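3-deoxy-manno-octulosonate cytidylyltransferase (Escherichia coli, PDB 1H7E) catalyses the activation of the sugar KDO with CTP, giving CMP-KDO and diphosphate for lipopolysaccharide biosynthesis. Local coordinates at residues Q112-D117 with P121-C126; V140-N145 with I212-V217; I7-G12 with P28-V33. All blocks are in the same frame, centred on the assembly; numbering follows the deposited sequence.

Contact 1. Residues Q112-D117 with P121-C126; sequences QGMRDD and PVATLC
Met114 and Pro121, in contact through the thioether end of the methionine, are also joined by way of Arg179: its NH1 is hydrogen-bonded to Met114 O and, more weakly, to Asp117 O, while the backbone of Arg179 pairs with that of Pro121. The site is the short loop that closes a beta-alpha-beta crossover, in which helix 104-116 ends and the chain doubles back within a few residues into strand 122-129 of the GT-A nucleotidyltransferase sheet. Met114 and Ala123 mark the nearest approach of the backbones, their CA atoms lying 6.9 Å apart.

Helix and strand meet mainly through one bent methionine. Met114 turns CG to the side of its backbone N (chi1 -68°), and further bends at chi2 and chi3 fold the thioether down onto the strand. The sulfur then rests over the small methyl of Ala123, with Met114 SD 3.8 Å from Ala123 CB, and CG of the same methionine follows at 4.2 Å from that CB. Ala123 points at the helix and also touches Leu110 and Phe215, whereas Val122 points away from the helix and packs on Ile210. Ala177 and Leu120 flank Met114, so that its thioether is buried among apolar groups. At the start of the connection from helix to strand, Asp117 OD1 is hydrogen-bonded to Ala119 N. The methionine methyl finishes beside a carbonyl group, Met114 CE lying 3.7 Å from Pro121 O.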
loop_
_atom_site.group_PDB
_atom_site.type_symbol
_atom_site.label_atom_id
_atom_site.label_comp_id
_atom_site.label_asym_id
_atom_site.label_seq_id
_atom_site.Cartn_x
_atom_site.Cartn_y
_atom_site.Cartn_z
ATOM N N GLN A 112 -7.006 22.976 3.976
ATOM C CA GLN A 112 -8.339 22.954 3.382
ATOM C C GLN A 112 -8.870 21.510 3.300
ATOM O O GLN A 112 -10.061 21.257 3.519
ATOM C CB GLN A 112 -8.323 23.598 1.985
ATOM C CG GLN A 112 -9.727 23.900 1.427
ATOM C CD GLN A 112 -10.619 24.609 2.455
ATOM O OE1 GLN A 112 -10.441 25.801 2.735
ATOM N NE2 GLN A 112 -11.557 23.866 3.047
ATOM N N GLY A 113 -7.980 20.573 2.981
ATOM C CA GLY A 113 -8.373 19.180 2.901
ATOM C C GLY A 113 -8.891 18.682 4.243
ATOM O O GLY A 113 -9.898 17.966 4.284
ATOM N N MET A 114 -8.207 19.058 5.331
ATOM C CA MET A 114 -8.589 18.655 6.695
ATOM C C MET A 114 -9.933 19.271 7.093
ATOM O O MET A 114 -10.772 18.614 7.717
ATOM C CB MET A 114 -7.511 19.069 7.711
ATOM C CG MET A 114 -6.193 18.330 7.577
ATOM S SD MET A 114 -6.384 16.626 8.025
ATOM C CE MET A 114 -6.226 16.710 9.778
ATOM N N ARG A 115 -10.148 20.528 6.711
ATOM C CA ARG A 115 -11.400 21.216 7.023
ATOM C C ARG A 115 -12.579 20.712 6.203
ATOM O O ARG A 115 -13.690 20.630 6.722
ATOM C CB ARG A 115 -11.235 22.743 6.922
ATOM C CG ARG A 115 -10.357 23.265 8.053
ATOM C CD ARG A 115 -10.316 24.762 8.148
ATOM N NE ARG A 115 -9.796 25.184 9.451
ATOM C CZ ARG A 115 -8.885 26.140 9.630
ATOM N NH1 ARG A 115 -8.377 26.783 8.585
ATOM N NH2 ARG A 115 -8.485 26.463 10.856
ATOM N N ASP A 116 -12.333 20.325 4.950
ATOM C CA ASP A 116 -13.395 19.814 4.088
ATOM C C ASP A 116 -13.904 18.424 4.469
ATOM O O ASP A 116 -14.999 18.037 4.067
ATOM C CB ASP A 116 -12.976 19.847 2.617
ATOM C CG ASP A 116 -13.038 21.250 2.018
ATOM O OD1 ASP A 116 -13.598 22.170 2.665
ATOM O OD2 ASP A 116 -12.531 21.433 0.891
ATOM N N ASP A 117 -13.108 17.667 5.220
ATOM C CA ASP A 117 -13.503 16.338 5.672
ATOM C C ASP A 117 -13.126 16.188 7.157
ATOM O O ASP A 117 -11.978 15.881 7.503
ATOM C CB ASP A 117 -12.842 15.247 4.815
ATOM C CG ASP A 117 -13.304 13.841 5.187
ATOM O OD1 ASP A 117 -14.093 13.703 6.146
ATOM O OD2 ASP A 117 -12.876 12.863 4.527
ATOM N N PRO A 121 -8.274 11.786 9.601
ATOM C CA PRO A 121 -7.330 11.915 10.712
ATOM C C PRO A 121 -5.998 12.583 10.395
ATOM O O PRO A 121 -5.484 13.361 11.205
ATOM C CB PRO A 121 -7.107 10.458 11.158
ATOM C CG PRO A 121 -8.137 9.637 10.366
ATOM C CD PRO A 121 -8.327 10.399 9.111
ATOM N N VAL A 122 -5.428 12.249 9.234
ATOM C CA VAL A 122 -4.110 12.736 8.830
ATOM C C VAL A 122 -4.085 13.026 7.336
ATOM O O VAL A 122 -4.733 12.327 6.547
ATOM C CB VAL A 122 -3.021 11.649 9.099
ATOM C CG1 VAL A 122 -1.618 12.175 8.785
ATOM C CG2 VAL A 122 -3.110 11.121 10.541
ATOM N N ALA A 123 -3.359 14.074 6.960
ATOM C CA ALA A 123 -3.205 14.448 5.555
ATOM C C ALA A 123 -1.729 14.778 5.309
ATOM O O ALA A 123 -1.006 15.168 6.228
ATOM C CB ALA A 123 -4.093 15.629 5.201
ATOM N N THR A 124 -1.266 14.560 4.079
ATOM C CA THR A 124 0.110 14.837 3.726
ATOM C C THR A 124 0.141 15.205 2.242
ATOM O O THR A 124 -0.910 15.256 1.592
ATOM C CB THR A 124 1.051 13.650 4.062
ATOM O OG1 THR A 124 2.410 14.065 3.897
ATOM C CG2 THR A 124 0.758 12.418 3.146
ATOM N N LEU A 125 1.333 15.501 1.733
ATOM C CA LEU A 125 1.489 15.930 0.343
ATOM C C LEU A 125 2.350 15.018 -0.526
ATOM O O LEU A 125 3.148 14.232 -0.025
ATOM C CB LEU A 125 2.104 17.341 0.314
ATOM C CG LEU A 125 1.326 18.473 1.006
ATOM C CD1 LEU A 125 2.173 19.733 0.981
ATOM C CD2 LEU A 125 -0.031 18.689 0.335
ATOM N N CYS A 126 2.189 15.168 -1.842
ATOM C CA CYS A 126 2.970 14.408 -2.809
ATOM C C CYS A 126 3.012 15.188 -4.137
ATOM O O CYS A 126 2.225 16.121 -4.351
ATOM C CB CYS A 126 2.348 13.017 -3.026
ATOM S SG CYS A 126 0.779 13.020 -3.857
#

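Contact 2. Residues V140-N145 with I212-V217; sequences VKVVVN and IRTFEV
The strand carrying Val142 and Val144 runs crosswise to the one carrying Thr214, with no backbone pairing between them and a closest CA separation of 7.4 Å, from Val144 to Thr214. Strand 141-144 forms an antiparallel hairpin with 150-154, and segment 140-145 also bonds by its backbone to strand 169-179 of the large mixed sheet, Val142 with Leu170 and Val140 with His172. Strand 212-216 is the outermost strand, within the chain, on one side of that sheet.

Thr214 sits over both valines, which project from the same face of their strand with Val143 directed to the other. Its chi1 of -50° sets OG1 beside the backbone N and leaves the methyl anti to that N, with Thr214 CG2 lying 4.2 Å from Val142 CG1. The other valine meets the root of the branch instead, Val144 CG1 being 4.1 Å from Thr214 CB, and these two side chains approach at a slant. Ala150, on the second strand of the hairpin, also touches both Thr214 and Val142. The hairpin has the second subunit on its other side, where Val143 packs against Pro194 of that chain.

Directional links lie nearby, in the backbone bonds of Val142 and Val140 and in the salt bridge of Arg213 NE with Asp149. Between the two strands themselves the nearest pairs are carbon to carbon, and neither strand offers the other a hydrogen bond, which implies that their direct contact depends on fit and burial.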
loop_
_atom_site.group_PDB
_atom_site.type_symbol
_atom_site.label_atom_id
_atom_site.label_comp_id
_atom_site.label_asym_id
_atom_site.label_seq_id
_atom_site.Cartn_x
_atom_site.Cartn_y
_atom_site.Cartn_z
ATOM N N VAL A 140 10.860 8.711 -1.097
ATOM C CA VAL A 140 9.751 7.880 -0.647
ATOM C C VAL A 140 8.611 7.994 -1.654
ATOM O O VAL A 140 8.207 9.098 -2.014
ATOM C CB VAL A 140 9.278 8.314 0.791
ATOM C CG1 VAL A 140 8.143 7.425 1.302
ATOM C CG2 VAL A 140 10.462 8.267 1.743
ATOM N N LYS A 141 8.166 6.846 -2.168
ATOM C CA LYS A 141 7.071 6.794 -3.126
ATOM C C LYS A 141 5.776 6.478 -2.387
ATOM O O LYS A 141 5.784 5.860 -1.310
ATOM C CB LYS A 141 7.328 5.704 -4.194
ATOM C CG LYS A 141 8.282 6.115 -5.338
ATOM C CD LYS A 141 9.725 6.336 -4.914
ATOM C CE LYS A 141 10.378 5.105 -4.274
ATOM N NZ LYS A 141 11.873 5.259 -4.157
ATOM N N VAL A 142 4.666 6.933 -2.950
ATOM C CA VAL A 142 3.372 6.636 -2.398
ATOM C C VAL A 142 2.439 6.259 -3.560
ATOM O O VAL A 142 2.590 6.758 -4.673
ATOM C CB VAL A 142 2.792 7.840 -1.568
ATOM C CG1 VAL A 142 2.692 9.113 -2.427
ATOM C CG2 VAL A 142 1.424 7.477 -0.977
ATOM N N VAL A 143 1.522 5.330 -3.304
ATOM C CA VAL A 143 0.513 4.922 -4.270
ATOM C C VAL A 143 -0.814 5.226 -3.577
ATOM O O VAL A 143 -0.965 4.893 -2.399
ATOM C CB VAL A 143 0.608 3.414 -4.590
ATOM C CG1 VAL A 143 -0.595 3.000 -5.455
ATOM C CG2 VAL A 143 1.895 3.145 -5.352
ATOM N N VAL A 144 -1.767 5.815 -4.302
ATOM C CA VAL A 144 -3.058 6.203 -3.730
ATOM C C VAL A 144 -4.252 5.610 -4.454
ATOM O O VAL A 144 -4.124 5.179 -5.589
ATOM C CB VAL A 144 -3.217 7.772 -3.724
ATOM C CG1 VAL A 144 -2.024 8.450 -3.008
ATOM C CG2 VAL A 144 -3.334 8.297 -5.149
ATOM N N ASN A 145 -5.398 5.574 -3.783
ATOM C CA ASN A 145 -6.654 5.063 -4.358
ATOM C C ASN A 145 -7.472 6.223 -4.978
ATOM O O ASN A 145 -6.951 7.343 -5.054
ATOM C CB ASN A 145 -7.464 4.235 -3.322
ATOM C CG ASN A 145 -8.039 5.067 -2.173
ATOM O OD1 ASN A 145 -8.020 6.292 -2.186
ATOM N ND2 ASN A 145 -8.536 4.381 -1.160
ATOM N N ILE A 212 -4.526 8.003 5.833
ATOM C CA ILE A 212 -3.705 9.158 5.522
ATOM C C ILE A 212 -4.059 9.580 4.096
ATOM O O ILE A 212 -3.846 8.807 3.154
ATOM C CB ILE A 212 -2.205 8.829 5.592
ATOM C CG1 ILE A 212 -1.813 8.316 6.980
ATOM C CG2 ILE A 212 -1.375 10.054 5.176
ATOM C CD1 ILE A 212 -0.341 7.845 7.037
ATOM N N ARG A 213 -4.684 10.751 3.945
ATOM C CA ARG A 213 -5.026 11.246 2.620
ATOM C C ARG A 213 -3.835 12.037 2.106
ATOM O O ARG A 213 -3.267 12.854 2.819
ATOM C CB ARG A 213 -6.303 12.075 2.633
ATOM C CG ARG A 213 -6.738 12.498 1.227
ATOM C CD ARG A 213 -8.238 12.772 1.151
ATOM N NE ARG A 213 -9.016 11.580 1.488
ATOM C CZ ARG A 213 -10.150 11.580 2.181
ATOM N NH1 ARG A 213 -10.678 12.728 2.619
ATOM N NH2 ARG A 213 -10.730 10.419 2.482
ATOM N N THR A 214 -3.463 11.799 0.852
ATOM C CA THR A 214 -2.281 12.417 0.262
ATOM C C THR A 214 -2.627 13.279 -0.936
ATOM O O THR A 214 -2.865 12.732 -2.016
ATOM C CB THR A 214 -1.255 11.289 -0.165
ATOM O OG1 THR A 214 -1.057 10.387 0.926
ATOM C CG2 THR A 214 0.101 11.862 -0.493
ATOM N N PHE A 215 -2.580 14.607 -0.748
ATOM C CA PHE A 215 -2.876 15.616 -1.782
ATOM C C PHE A 215 -1.724 15.947 -2.724
ATOM O O PHE A 215 -0.613 16.259 -2.298
ATOM C CB PHE A 215 -3.353 16.927 -1.150
ATOM C CG PHE A 215 -4.555 16.766 -0.280
ATOM C CD1 PHE A 215 -5.831 16.854 -0.816
ATOM C CD2 PHE A 215 -4.407 16.495 1.074
ATOM C CE1 PHE A 215 -6.947 16.672 -0.018
ATOM C CE2 PHE A 215 -5.521 16.311 1.882
ATOM C CZ PHE A 215 -6.795 16.398 1.335
ATOM N N GLU A 216 -2.027 15.965 -4.018
ATOM C CA GLU A 216 -1.015 16.251 -5.022
ATOM C C GLU A 216 -0.797 17.747 -5.293
ATOM O O GLU A 216 -1.757 18.487 -5.480
ATOM C CB GLU A 216 -1.369 15.521 -6.329
ATOM C CG GLU A 216 -0.248 15.581 -7.337
ATOM C CD GLU A 216 -0.553 14.870 -8.635
ATOM O OE1 GLU A 216 -1.419 13.980 -8.683
ATOM O OE2 GLU A 216 0.109 15.213 -9.622
ATOM N N VAL A 217 0.467 18.179 -5.296
ATOM C CA VAL A 217 0.836 19.570 -5.591
ATOM C C VAL A 217 1.934 19.561 -6.660
ATOM O O VAL A 217 2.368 18.488 -7.083
ATOM C CB VAL A 217 1.336 20.326 -4.331
ATOM C CG1 VAL A 217 0.222 20.400 -3.298
ATOM C CG2 VAL A 217 2.598 19.681 -3.760
#

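Contact 3. Residues I7-G12 with P28-V33; sequences IPARYG and PMIQHV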
loop_
_atom_site.group_PDB
_atom_site.type_symbol
_atom_site.label_atom_id
_atom_site.label_comp_id
_atom_site.label_asym_id
_atom_site.label_seq_id
_atom_site.Cartn_x
_atom_site.Cartn_y
_atom_site.Cartn_z
ATOM N N ILE A 7 7.106 23.725 13.845
ATOM C CA ILE A 7 8.309 23.506 13.065
ATOM C C ILE A 7 9.387 22.889 13.952
ATOM O O ILE A 7 9.928 23.560 14.828
ATOM C CB ILE A 7 8.864 24.840 12.507
ATOM C CG1 ILE A 7 7.812 25.556 11.659
ATOM C CG2 ILE A 7 10.140 24.590 11.681
ATOM C CD1 ILE A 7 8.142 27.020 11.430
ATOM N N PRO A 8 9.655 21.578 13.795
ATOM C CA PRO A 8 10.686 20.889 14.589
ATOM C C PRO A 8 12.031 21.422 14.104
ATOM O O PRO A 8 12.298 21.429 12.901
ATOM C CB PRO A 8 10.534 19.424 14.160
ATOM C CG PRO A 8 9.129 19.324 13.724
ATOM C CD PRO A 8 8.921 20.612 12.960
ATOM N N ALA A 9 12.877 21.873 15.018
ATOM C CA ALA A 9 14.162 22.420 14.613
ATOM C C ALA A 9 15.269 22.021 15.564
ATOM O O ALA A 9 15.586 22.757 16.498
ATOM C CB ALA A 9 14.080 23.944 14.510
ATOM N N ARG A 10 15.837 20.839 15.347
ATOM C CA ARG A 10 16.939 20.385 16.180
ATOM C C ARG A 10 18.300 20.759 15.555
ATOM O O ARG A 10 18.520 20.602 14.345
ATOM C CB ARG A 10 16.808 18.894 16.537
ATOM C CG ARG A 10 16.410 17.948 15.414
ATOM C CD ARG A 10 16.028 16.573 15.976
ATOM N NE ARG A 10 17.028 16.045 16.912
ATOM C CZ ARG A 10 16.747 15.287 17.976
ATOM N NH1 ARG A 10 15.492 14.953 18.255
ATOM N NH2 ARG A 10 17.724 14.884 18.782
ATOM N N TYR A 11 19.159 21.350 16.389
ATOM C CA TYR A 11 20.494 21.821 16.009
ATOM C C TYR A 11 21.390 20.706 15.482
ATOM O O TYR A 11 21.797 20.717 14.314
ATOM C CB TYR A 11 21.152 22.496 17.224
ATOM C CG TYR A 11 22.451 23.233 16.951
ATOM C CD1 TYR A 11 22.472 24.625 16.835
ATOM C CD2 TYR A 11 23.665 22.546 16.848
ATOM C CE1 TYR A 11 23.668 25.315 16.629
ATOM C CE2 TYR A 11 24.865 23.227 16.639
ATOM C CZ TYR A 11 24.858 24.610 16.531
ATOM O OH TYR A 11 26.037 25.286 16.325
ATOM N N GLY A 12 21.684 19.751 16.365
ATOM C CA GLY A 12 22.538 18.622 16.038
ATOM C C GLY A 12 22.163 17.834 14.797
ATOM O O GLY A 12 21.041 17.333 14.656
ATOM N N PRO A 28 18.804 33.239 9.202
ATOM C CA PRO A 28 19.052 31.824 9.515
ATOM C C PRO A 28 17.983 31.015 8.770
ATOM O O PRO A 28 16.871 31.516 8.522
ATOM C CB PRO A 28 18.798 31.754 11.019
ATOM C CG PRO A 28 19.054 33.162 11.483
ATOM C CD PRO A 28 18.424 33.984 10.411
ATOM N N MET A 29 18.295 29.769 8.422
ATOM C CA MET A 29 17.330 28.951 7.700
ATOM C C MET A 29 15.985 28.853 8.420
ATOM O O MET A 29 14.924 28.997 7.786
ATOM C CB MET A 29 17.886 27.558 7.418
ATOM C CG MET A 29 16.882 26.663 6.696
ATOM S SD MET A 29 17.625 25.182 6.041
ATOM C CE MET A 29 18.116 24.359 7.580
ATOM N N ILE A 30 16.041 28.655 9.739
ATOM C CA ILE A 30 14.829 28.548 10.562
ATOM C C ILE A 30 13.926 29.805 10.429
ATOM O O ILE A 30 12.685 29.696 10.445
ATOM C CB ILE A 30 15.190 28.208 12.045
ATOM C CG1 ILE A 30 13.963 27.719 12.814
ATOM C CG2 ILE A 30 15.789 29.396 12.740
ATOM C CD1 ILE A 30 13.369 26.435 12.268
ATOM N N GLN A 31 14.534 30.972 10.187
ATOM C CA GLN A 31 13.740 32.191 10.025
ATOM C C GLN A 31 12.929 32.199 8.716
ATOM O O GLN A 31 11.766 32.632 8.701
ATOM C CB GLN A 31 14.613 33.440 10.129
ATOM C CG GLN A 31 13.786 34.746 10.019
ATOM C CD GLN A 31 14.610 35.993 10.313
ATOM O OE1 GLN A 31 15.681 35.911 10.908
ATOM N NE2 GLN A 31 14.123 37.139 9.880
ATOM N N HIS A 32 13.527 31.694 7.633
ATOM C CA HIS A 32 12.847 31.629 6.334
ATOM C C HIS A 32 11.610 30.742 6.420
ATOM O O HIS A 32 10.549 31.075 5.867
ATOM C CB HIS A 32 13.784 31.068 5.257
ATOM C CG HIS A 32 14.850 32.021 4.832
ATOM N ND1 HIS A 32 14.600 33.088 3.993
ATOM C CD2 HIS A 32 16.168 32.078 5.137
ATOM C CE1 HIS A 32 15.722 33.762 3.801
ATOM N NE2 HIS A 32 16.686 33.169 4.482
ATOM N N VAL A 33 11.750 29.613 7.120
ATOM C CA VAL A 33 10.628 28.694 7.283
ATOM C C VAL A 33 9.539 29.350 8.120
ATOM O O VAL A 33 8.346 29.275 7.794
ATOM C CB VAL A 33 11.063 27.359 7.943
ATOM C CG1 VAL A 33 9.840 26.441 8.131
ATOM C CG2 VAL A 33 12.111 26.669 7.074
#
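Ile7 meets both Ile30 and Val33, and these three side chains account for most of the surface buried between the end of strand 3-8 and the first turns of helix 29-38. The gamma methyl of Ile7 meets both partners, while its longer branch goes to Val33. Ile7 CG2 is 3.8 Å from Ile30 CD1 and lies 4.0 Å from Val33 CG1 as well. The longer branch runs on toward the helix, bringing Ile7 CD1 to 3.8 Å from Val33 CG1. Ile7 crosses Ile30 at a slant but passes Val33 in the opposite direction, side against side.

Ile30 holds CG1 away from its backbone N (chi1 -164°) and then bends at chi2, a shape that carries CD1 across to the strand. There the methyl is wedged against Ala9 as well as Ile7: Ile30 CD1 is 3.4 Å from Ala9 CB, closer than an ordinary van der Waals contact between carbons. Ile30 and Val33, three residues apart, both face the strand.

This is the opening beta-alpha-beta crossover of the Rossmann-like GT-A fold, strand 3-8 leading through helix 29-38 to strand 45-50. Ile7 and Ala9 pair through their backbones with Ala49 on that last strand, and Ile7 packs on Val46 from it. Replacing Ile7 with an alanine would probably open a gap beneath the helix, leaving Val33 CG1 without its mate on the strand and Ile30 CD1 supported chiefly by Ala9.

Past Ala9 the chain enters the loop that in related nucleotidyltransferases contributes to the nucleotide site, and residues Arg10, Tyr11 and Gly12 are poorly ordered in this substrate-free enzyme. At the other end, Pro28 occupies the N-cap position of the helix, and Gln31 N donates to Pro28 O at 2.9 Å.

Overall arrangement
Contacts 1 and 2 are neighbours, their centres 11 Å apart, and meet along adjacent strands 122-129 and 212-216. The salt bridge between Asp117 OD2 and Arg213 NH1 (2.9 Å) joins them at one end; near the other, Cys126 O and Val217 N are probably hydrogen-bonded, also at 2.9 Å. Between these ties, Phe215 CZ packs 3.6 Å from Gly113 CA. Contact 3 lies across the chain's centre on the same mixed sheet, its centre 24 Å from that of contact 1 and 26 Å from that of contact 2. It borders the loop probably used for nucleotide binding, whereas contact 2 lies near the dimer partner.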